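Local coordinates for lipoate-protein ligase, putative (Streptococcus pneumoniae, PDB 1VQZ) that is a putative lipoate-protein ligase, with a catalytic domain of the lipoyl protein ligase A/B family and a bacterial lipoate-protein-ligase C-terminal region, at residues Gln42-Trp47 with Leu212-Met217; Leu94-Ile99 with Gly159-Asp164. One frame throughout, in Å; residues are numbered along the deposited sequence.

Contact 1 (Gln42-Trp47 with Leu212-Met217); sequences QIFLLW and LLLEYM. With EDO (1,2-ethanediol), chain E.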
loop_
_atom_site.group_PDB
_atom_site.type_symbol
_atom_site.label_atom_id
_atom_site.label_comp_id
_atom_site.label_asym_id
_atom_site.label_seq_id
_atom_site.Cartn_x
_atom_site.Cartn_y
_atom_site.Cartn_z
ATOM N N GLN A 42 -10.703 15.988 -6.104
ATOM C CA GLN A 42 -9.910 15.786 -4.892
ATOM C C GLN A 42 -10.780 15.221 -3.804
ATOM O O GLN A 42 -11.847 15.790 -3.492
ATOM C CB GLN A 42 -9.365 17.115 -4.335
ATOM C CG GLN A 42 -8.179 17.669 -5.042
ATOM C CD GLN A 42 -8.556 18.456 -6.258
ATOM O OE1 GLN A 42 -9.600 19.119 -6.287
ATOM N NE2 GLN A 42 -7.718 18.380 -7.292
ATOM N N ILE A 43 -10.287 14.164 -3.182
ATOM C CA ILE A 43 -11.036 13.436 -2.143
ATOM C C ILE A 43 -10.125 13.099 -0.979
ATOM O O ILE A 43 -8.988 12.649 -1.168
ATOM C CB ILE A 43 -11.735 12.114 -2.663
ATOM C CG1 ILE A 43 -12.652 12.381 -3.864
ATOM C CG2 ILE A 43 -12.525 11.469 -1.521
ATOM C CD1 ILE A 43 -13.174 11.150 -4.561
ATOM N N PHE A 44 -10.629 13.359 0.226
ATOM C CA PHE A 44 -9.921 13.130 1.476
ATOM C C PHE A 44 -10.797 12.278 2.412
ATOM O O PHE A 44 -12.011 12.524 2.571
ATOM C CB PHE A 44 -9.562 14.462 2.163
ATOM C CG PHE A 44 -8.899 14.294 3.534
ATOM C CD1 PHE A 44 -7.647 13.685 3.655
ATOM C CD2 PHE A 44 -9.537 14.724 4.718
ATOM C CE1 PHE A 44 -7.060 13.513 4.926
ATOM C CE2 PHE A 44 -8.935 14.547 5.983
ATOM C CZ PHE A 44 -7.706 13.955 6.074
ATOM N N LEU A 45 -10.183 11.277 3.018
ATOM C CA LEU A 45 -10.804 10.553 4.134
ATOM C C LEU A 45 -9.819 9.979 5.130
ATOM O O LEU A 45 -8.682 9.641 4.779
ATOM C CB LEU A 45 -11.735 9.421 3.676
ATOM C CG LEU A 45 -11.287 8.345 2.707
ATOM C CD1 LEU A 45 -12.197 7.139 2.800
ATOM C CD2 LEU A 45 -11.316 8.914 1.256
ATOM N N LEU A 46 -10.318 9.882 6.373
ATOM C CA LEU A 46 -9.649 9.219 7.500
ATOM C C LEU A 46 -10.516 8.054 7.997
ATOM O O LEU A 46 -11.709 8.184 8.084
ATOM C CB LEU A 46 -9.432 10.204 8.633
ATOM C CG LEU A 46 -8.627 11.464 8.293
ATOM C CD1 LEU A 46 -8.746 12.576 9.361
ATOM C CD2 LEU A 46 -7.214 11.076 8.048
ATOM N N TRP A 47 -9.902 6.917 8.303
ATOM C CA TRP A 47 -10.637 5.726 8.682
ATOM C C TRP A 47 -9.792 4.683 9.410
ATOM O O TRP A 47 -8.580 4.758 9.422
ATOM C CB TRP A 47 -11.327 5.129 7.449
ATOM C CG TRP A 47 -10.425 4.972 6.260
ATOM C CD1 TRP A 47 -9.965 5.954 5.413
ATOM C CD2 TRP A 47 -9.840 3.766 5.830
ATOM N NE1 TRP A 47 -9.165 5.409 4.446
ATOM C CE2 TRP A 47 -9.053 4.062 4.688
ATOM C CE3 TRP A 47 -9.928 2.446 6.269
ATOM C CZ2 TRP A 47 -8.347 3.066 3.981
ATOM C CZ3 TRP A 47 -9.201 1.444 5.559
ATOM C CH2 TRP A 47 -8.459 1.773 4.414
ATOM N N LEU A 212 -9.663 16.232 14.963
ATOM C CA LEU A 212 -8.809 17.440 14.888
ATOM C C LEU A 212 -8.161 17.562 13.526
ATOM O O LEU A 212 -8.086 18.638 12.966
ATOM C CB LEU A 212 -7.707 17.423 15.944
ATOM C CG LEU A 212 -8.067 17.816 17.362
ATOM C CD1 LEU A 212 -6.953 17.353 18.382
ATOM C CD2 LEU A 212 -8.349 19.288 17.533
ATOM N N LEU A 213 -7.700 16.450 12.971
ATOM C CA LEU A 213 -7.151 16.479 11.604
ATOM C C LEU A 213 -8.180 16.921 10.563
ATOM O O LEU A 213 -7.879 17.755 9.705
ATOM C CB LEU A 213 -6.608 15.117 11.194
ATOM C CG LEU A 213 -5.198 14.736 11.518
ATOM C CD1 LEU A 213 -4.937 13.398 10.828
ATOM C CD2 LEU A 213 -4.208 15.827 11.038
ATOM N N LEU A 214 -9.374 16.345 10.627
ATOM C CA LEU A 214 -10.437 16.693 9.688
ATOM C C LEU A 214 -10.773 18.157 9.893
ATOM O O LEU A 214 -10.885 18.911 8.909
ATOM C CB LEU A 214 -11.681 15.808 9.877
ATOM C CG LEU A 214 -12.825 16.101 8.886
ATOM C CD1 LEU A 214 -12.386 15.801 7.443
ATOM C CD2 LEU A 214 -14.101 15.320 9.190
ATOM N N GLU A 215 -10.911 18.583 11.146
ATOM C CA GLU A 215 -11.200 20.017 11.429
ATOM C C GLU A 215 -10.099 20.916 10.825
ATOM O O GLU A 215 -10.376 21.958 10.197
ATOM C CB GLU A 215 -11.381 20.291 12.945
ATOM C CG GLU A 215 -12.830 20.066 13.482
ATOM C CD GLU A 215 -13.942 20.912 12.744
ATOM O OE1 GLU A 215 -13.831 22.177 12.724
ATOM O OE2 GLU A 215 -14.917 20.309 12.194
ATOM N N TYR A 216 -8.841 20.505 10.967
ATOM C CA TYR A 216 -7.791 21.244 10.289
ATOM C C TYR A 216 -7.968 21.299 8.773
ATOM O O TYR A 216 -7.782 22.372 8.157
ATOM C CB TYR A 216 -6.408 20.681 10.609
ATOM C CG TYR A 216 -5.301 21.626 10.201
ATOM C CD1 TYR A 216 -4.878 21.704 8.867
ATOM C CD2 TYR A 216 -4.707 22.475 11.126
ATOM C CE1 TYR A 216 -3.867 22.593 8.473
ATOM C CE2 TYR A 216 -3.682 23.370 10.735
ATOM C CZ TYR A 216 -3.277 23.416 9.407
ATOM O OH TYR A 216 -2.266 24.264 9.035
HETATM N N MSE A 217 -8.315 20.161 8.169
HETATM C CA MSE A 217 -8.433 20.082 6.706
HETATM C C MSE A 217 -9.504 21.042 6.212
HETATM O O MSE A 217 -9.302 21.760 5.210
HETATM C CB MSE A 217 -8.697 18.643 6.255
HETATM C CG MSE A 217 -7.411 17.785 6.299
HETATM SE SE MSE A 217 -6.023 18.298 4.909
HETATM C CE MSE A 217 -6.940 17.621 3.339
HETATM C C1 EDO E . -14.973 16.465 12.470
HETATM O O1 EDO E . -14.470 17.397 13.414
HETATM C C2 EDO E . -16.390 16.055 12.840
HETATM O O2 EDO E . -16.990 15.347 11.730
#
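Phe44 meets selenomethionine Met217 because of how both side chains leave their backbones: the ring carbon CG of Phe44 stands anti to the backbone N (chi1 176°), while the Met217 chain is bent at chi2 and again at chi3 (-72°), which carries CE back over the ring. The methyl lies above one face, Met217 CE 4.0 Å from the centroid of the Phe44 ring, a CH-pi contact displaced toward the CG and CD1 rim. The selenium, replacing sulfur, makes the Met-aromatic contact from slightly farther off, Met217 SE being 4.8 Å from the Phe44 centroid. Over the far part of the same ring Met217 CG comes down on Phe44 CE2 at 3.6 Å, so the bent chain covers the face from Phe44 CE2 and CZ, under Met217 CG, to Phe44 CG and CD1, under Met217 CE. Leu214 approaches differently: its CD1 sits at the edge, in the ring plane, 4.0 Å from Phe44 CE2.

This is a helix laid on a beta sheet in the catalytic domain. Residues 212-217, part of helix 206-220, run nearly antiparallel to strand 42-47; the axes of the two segments come within 9.7 Å at 167°, and the strand presents Phe44 and Leu46, two residues apart, to the helix. The ring of Phe113, in helix 110-123, also meets Phe44, and Pro116 of that helix touches Met217.

One turn back along the helix, Leu46 crosses Leu213 at about a right angle, its CD1 3.8 Å from Leu213 CB and close to the backbone N of Leu214. The other branch of Leu214, CD2, rests against C1 of a 1,2-ethanediol, probably from the crystallisation liquor, whose O1 donates a hydrogen bond to Glu215 OE2 at 3.2 Å.

Contact 2 (Leu94-Ile99 with Gly159-Asp164); sequences LNYTII and GCLLFD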
loop_
_atom_site.group_PDB
_atom_site.type_symbol
_atom_site.label_atom_id
_atom_site.label_comp_id
_atom_site.label_asym_id
_atom_site.label_seq_id
_atom_site.Cartn_x
_atom_site.Cartn_y
_atom_site.Cartn_z
ATOM N N LEU A 94 -4.646 4.902 12.388
ATOM C CA LEU A 94 -5.519 5.809 11.661
ATOM C C LEU A 94 -5.030 5.889 10.235
ATOM O O LEU A 94 -3.922 6.355 9.978
ATOM C CB LEU A 94 -5.506 7.213 12.285
ATOM C CG LEU A 94 -6.418 8.260 11.632
ATOM C CD1 LEU A 94 -7.825 7.805 11.611
ATOM C CD2 LEU A 94 -6.274 9.615 12.355
ATOM N N ASN A 95 -5.875 5.400 9.332
ATOM C CA ASN A 95 -5.629 5.399 7.885
ATOM C C ASN A 95 -6.044 6.729 7.287
ATOM O O ASN A 95 -7.036 7.317 7.695
ATOM C CB ASN A 95 -6.412 4.221 7.231
ATOM C CG ASN A 95 -5.931 2.852 7.744
ATOM O OD1 ASN A 95 -6.669 2.090 8.399
ATOM N ND2 ASN A 95 -4.678 2.588 7.529
ATOM N N TYR A 96 -5.287 7.194 6.304
ATOM C CA TYR A 96 -5.635 8.399 5.558
ATOM C C TYR A 96 -5.630 8.046 4.085
ATOM O O TYR A 96 -4.858 7.153 3.629
ATOM C CB TYR A 96 -4.675 9.594 5.841
ATOM C CG TYR A 96 -3.249 9.366 5.387
ATOM C CD1 TYR A 96 -2.300 8.767 6.224
ATOM C CD2 TYR A 96 -2.865 9.711 4.090
ATOM C CE1 TYR A 96 -0.998 8.531 5.767
ATOM C CE2 TYR A 96 -1.602 9.475 3.630
ATOM C CZ TYR A 96 -0.667 8.890 4.453
ATOM O OH TYR A 96 0.590 8.707 3.923
ATOM N N THR A 97 -6.464 8.777 3.337
ATOM C CA THR A 97 -6.558 8.645 1.878
ATOM C C THR A 97 -6.635 10.022 1.219
ATOM O O THR A 97 -7.491 10.805 1.558
ATOM C CB THR A 97 -7.827 7.911 1.529
ATOM O OG1 THR A 97 -7.813 6.644 2.178
ATOM C CG2 THR A 97 -7.978 7.739 0.069
ATOM N N ILE A 98 -5.721 10.304 0.297
ATOM C CA ILE A 98 -5.673 11.555 -0.465
ATOM C C ILE A 98 -5.715 11.183 -1.949
ATOM O O ILE A 98 -4.748 10.692 -2.485
ATOM C CB ILE A 98 -4.380 12.305 -0.179
ATOM C CG1 ILE A 98 -4.176 12.427 1.335
ATOM C CG2 ILE A 98 -4.365 13.700 -0.817
ATOM C CD1 ILE A 98 -2.756 12.769 1.681
ATOM N N ILE A 99 -6.840 11.462 -2.593
ATOM C CA ILE A 99 -7.054 11.220 -4.018
ATOM C C ILE A 99 -7.159 12.492 -4.807
ATOM O O ILE A 99 -7.827 13.466 -4.383
ATOM C CB ILE A 99 -8.340 10.426 -4.205
ATOM C CG1 ILE A 99 -8.183 9.024 -3.590
ATOM C CG2 ILE A 99 -8.733 10.345 -5.669
ATOM C CD1 ILE A 99 -9.483 8.459 -3.064
ATOM N N GLY A 159 -2.023 5.935 3.557
ATOM C CA GLY A 159 -1.100 5.410 4.546
ATOM C C GLY A 159 -1.674 5.373 5.920
ATOM O O GLY A 159 -2.864 5.555 6.079
ATOM N N CYS A 160 -0.783 5.139 6.896
ATOM C CA CYS A 160 -1.115 4.834 8.302
ATOM C C CYS A 160 -0.461 5.866 9.238
ATOM O O CYS A 160 0.737 6.153 9.136
ATOM C CB CYS A 160 -0.533 3.439 8.675
ATOM S SG CYS A 160 -1.222 2.111 7.688
ATOM N N LEU A 161 -1.239 6.398 10.161
ATOM C CA LEU A 161 -0.712 7.196 11.263
ATOM C C LEU A 161 -0.771 6.318 12.518
ATOM O O LEU A 161 -1.839 5.813 12.883
ATOM C CB LEU A 161 -1.578 8.436 11.445
ATOM C CG LEU A 161 -1.434 9.484 10.339
ATOM C CD1 LEU A 161 -2.719 10.260 10.128
ATOM C CD2 LEU A 161 -0.305 10.453 10.683
ATOM N N LEU A 162 0.387 6.094 13.138
ATOM C CA LEU A 162 0.488 5.224 14.323
ATOM C C LEU A 162 0.124 6.053 15.529
ATOM O O LEU A 162 0.910 6.867 15.977
ATOM C CB LEU A 162 1.894 4.629 14.508
ATOM C CG LEU A 162 2.518 3.932 13.283
ATOM C CD1 LEU A 162 3.946 3.427 13.604
ATOM C CD2 LEU A 162 1.636 2.821 12.797
ATOM N N PHE A 163 -1.102 5.838 16.026
ATOM C CA PHE A 163 -1.561 6.548 17.159
ATOM C C PHE A 163 -1.313 5.771 18.446
ATOM O O PHE A 163 -0.703 6.314 19.376
ATOM C CB PHE A 163 -3.000 7.026 16.986
ATOM C CG PHE A 163 -3.443 7.927 18.100
ATOM C CD1 PHE A 163 -3.998 7.392 19.260
ATOM C CD2 PHE A 163 -3.253 9.295 17.999
ATOM C CE1 PHE A 163 -4.331 8.246 20.311
ATOM C CE2 PHE A 163 -3.574 10.137 19.031
ATOM C CZ PHE A 163 -4.103 9.616 20.181
ATOM N N ASP A 164 -1.749 4.522 18.504
ATOM C CA ASP A 164 -1.406 3.646 19.642
ATOM C C ASP A 164 -1.497 2.179 19.241
ATOM O O ASP A 164 -2.140 1.356 19.894
ATOM C CB ASP A 164 -2.306 3.929 20.864
ATOM C CG ASP A 164 -1.782 3.294 22.183
ATOM O OD1 ASP A 164 -0.618 2.810 22.270
ATOM O OD2 ASP A 164 -2.547 3.358 23.191
#
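Leu94 and Leu161 face each other as an antiparallel hydrogen-bonded pair, and their backbones exchange two bonds: Leu94 N gives to Leu161 O at 3.0 Å, and Leu161 N returns to Leu94 O at 2.7 Å. Tyr96 and Gly159 form the second such pair, with Tyr96 N on Gly159 O and Gly159 N on Tyr96 O at 3.1 Å. Asn95 and Cys160 lie between them as a non-hydrogen-bonded pair, where Asn95 CA makes a CA-H...O contact to Gly159 O. These bonds join strand 93-101 to strand 154-162 inside the large mixed sheet of the catalytic domain.

The aromatic packing belongs to Tyr96. Its CG sits between the backbone N and the carbonyl carbon (chi1 65°), and the ring lies across the neighbouring glycine, with Gly159 N 3.3 Å above its plane toward the rim and Tyr96 CE1 3.2 Å from Gly159 C. Tyr96 OH is hydrogen-bonded to Asn146 OD1, and Phe113 stacks on the ring.

Aliphatic contact is lighter: Leu94 CB and Leu161 CB are 4.2 Å apart on the same sheet face as Tyr96, where Phe209 and Leu213 of helix 206-220 pack on Leu94 and Leu161 respectively. On the face of Asn95 and Cys160, Asn95 ND2 comes to 3.5 Å from Cys160 SG.

With no side chain on Gly159, the Tyr96 ring lies directly on the glycine backbone, while its phenol keeps a polar partner in Asn146.

How the contacts relate
After strand 13-17 and helix 23-36 the chain forms strand 42-47, later strand 93-101 and, after helix 110-123 and further strands, 154-162, where contact 2 closes a loop of 59 residues between its segments. Only on reaching helix 206-220 does it close contact 1, across 164 residues, so contact 2 is nested within the larger loop. The two meet in one sheet: strands 42-47 and 93-101 are antiparallel neighbours, with probable hydrogen bonds from Asn95 N to Trp47 O and from Thr97 N to Leu45 O, and Leu46 CD2 packs on Tyr96 CB. Contact 2 thus joins two inner strands of the sheet, whereas contact 1 packs helix 206-220 against its face.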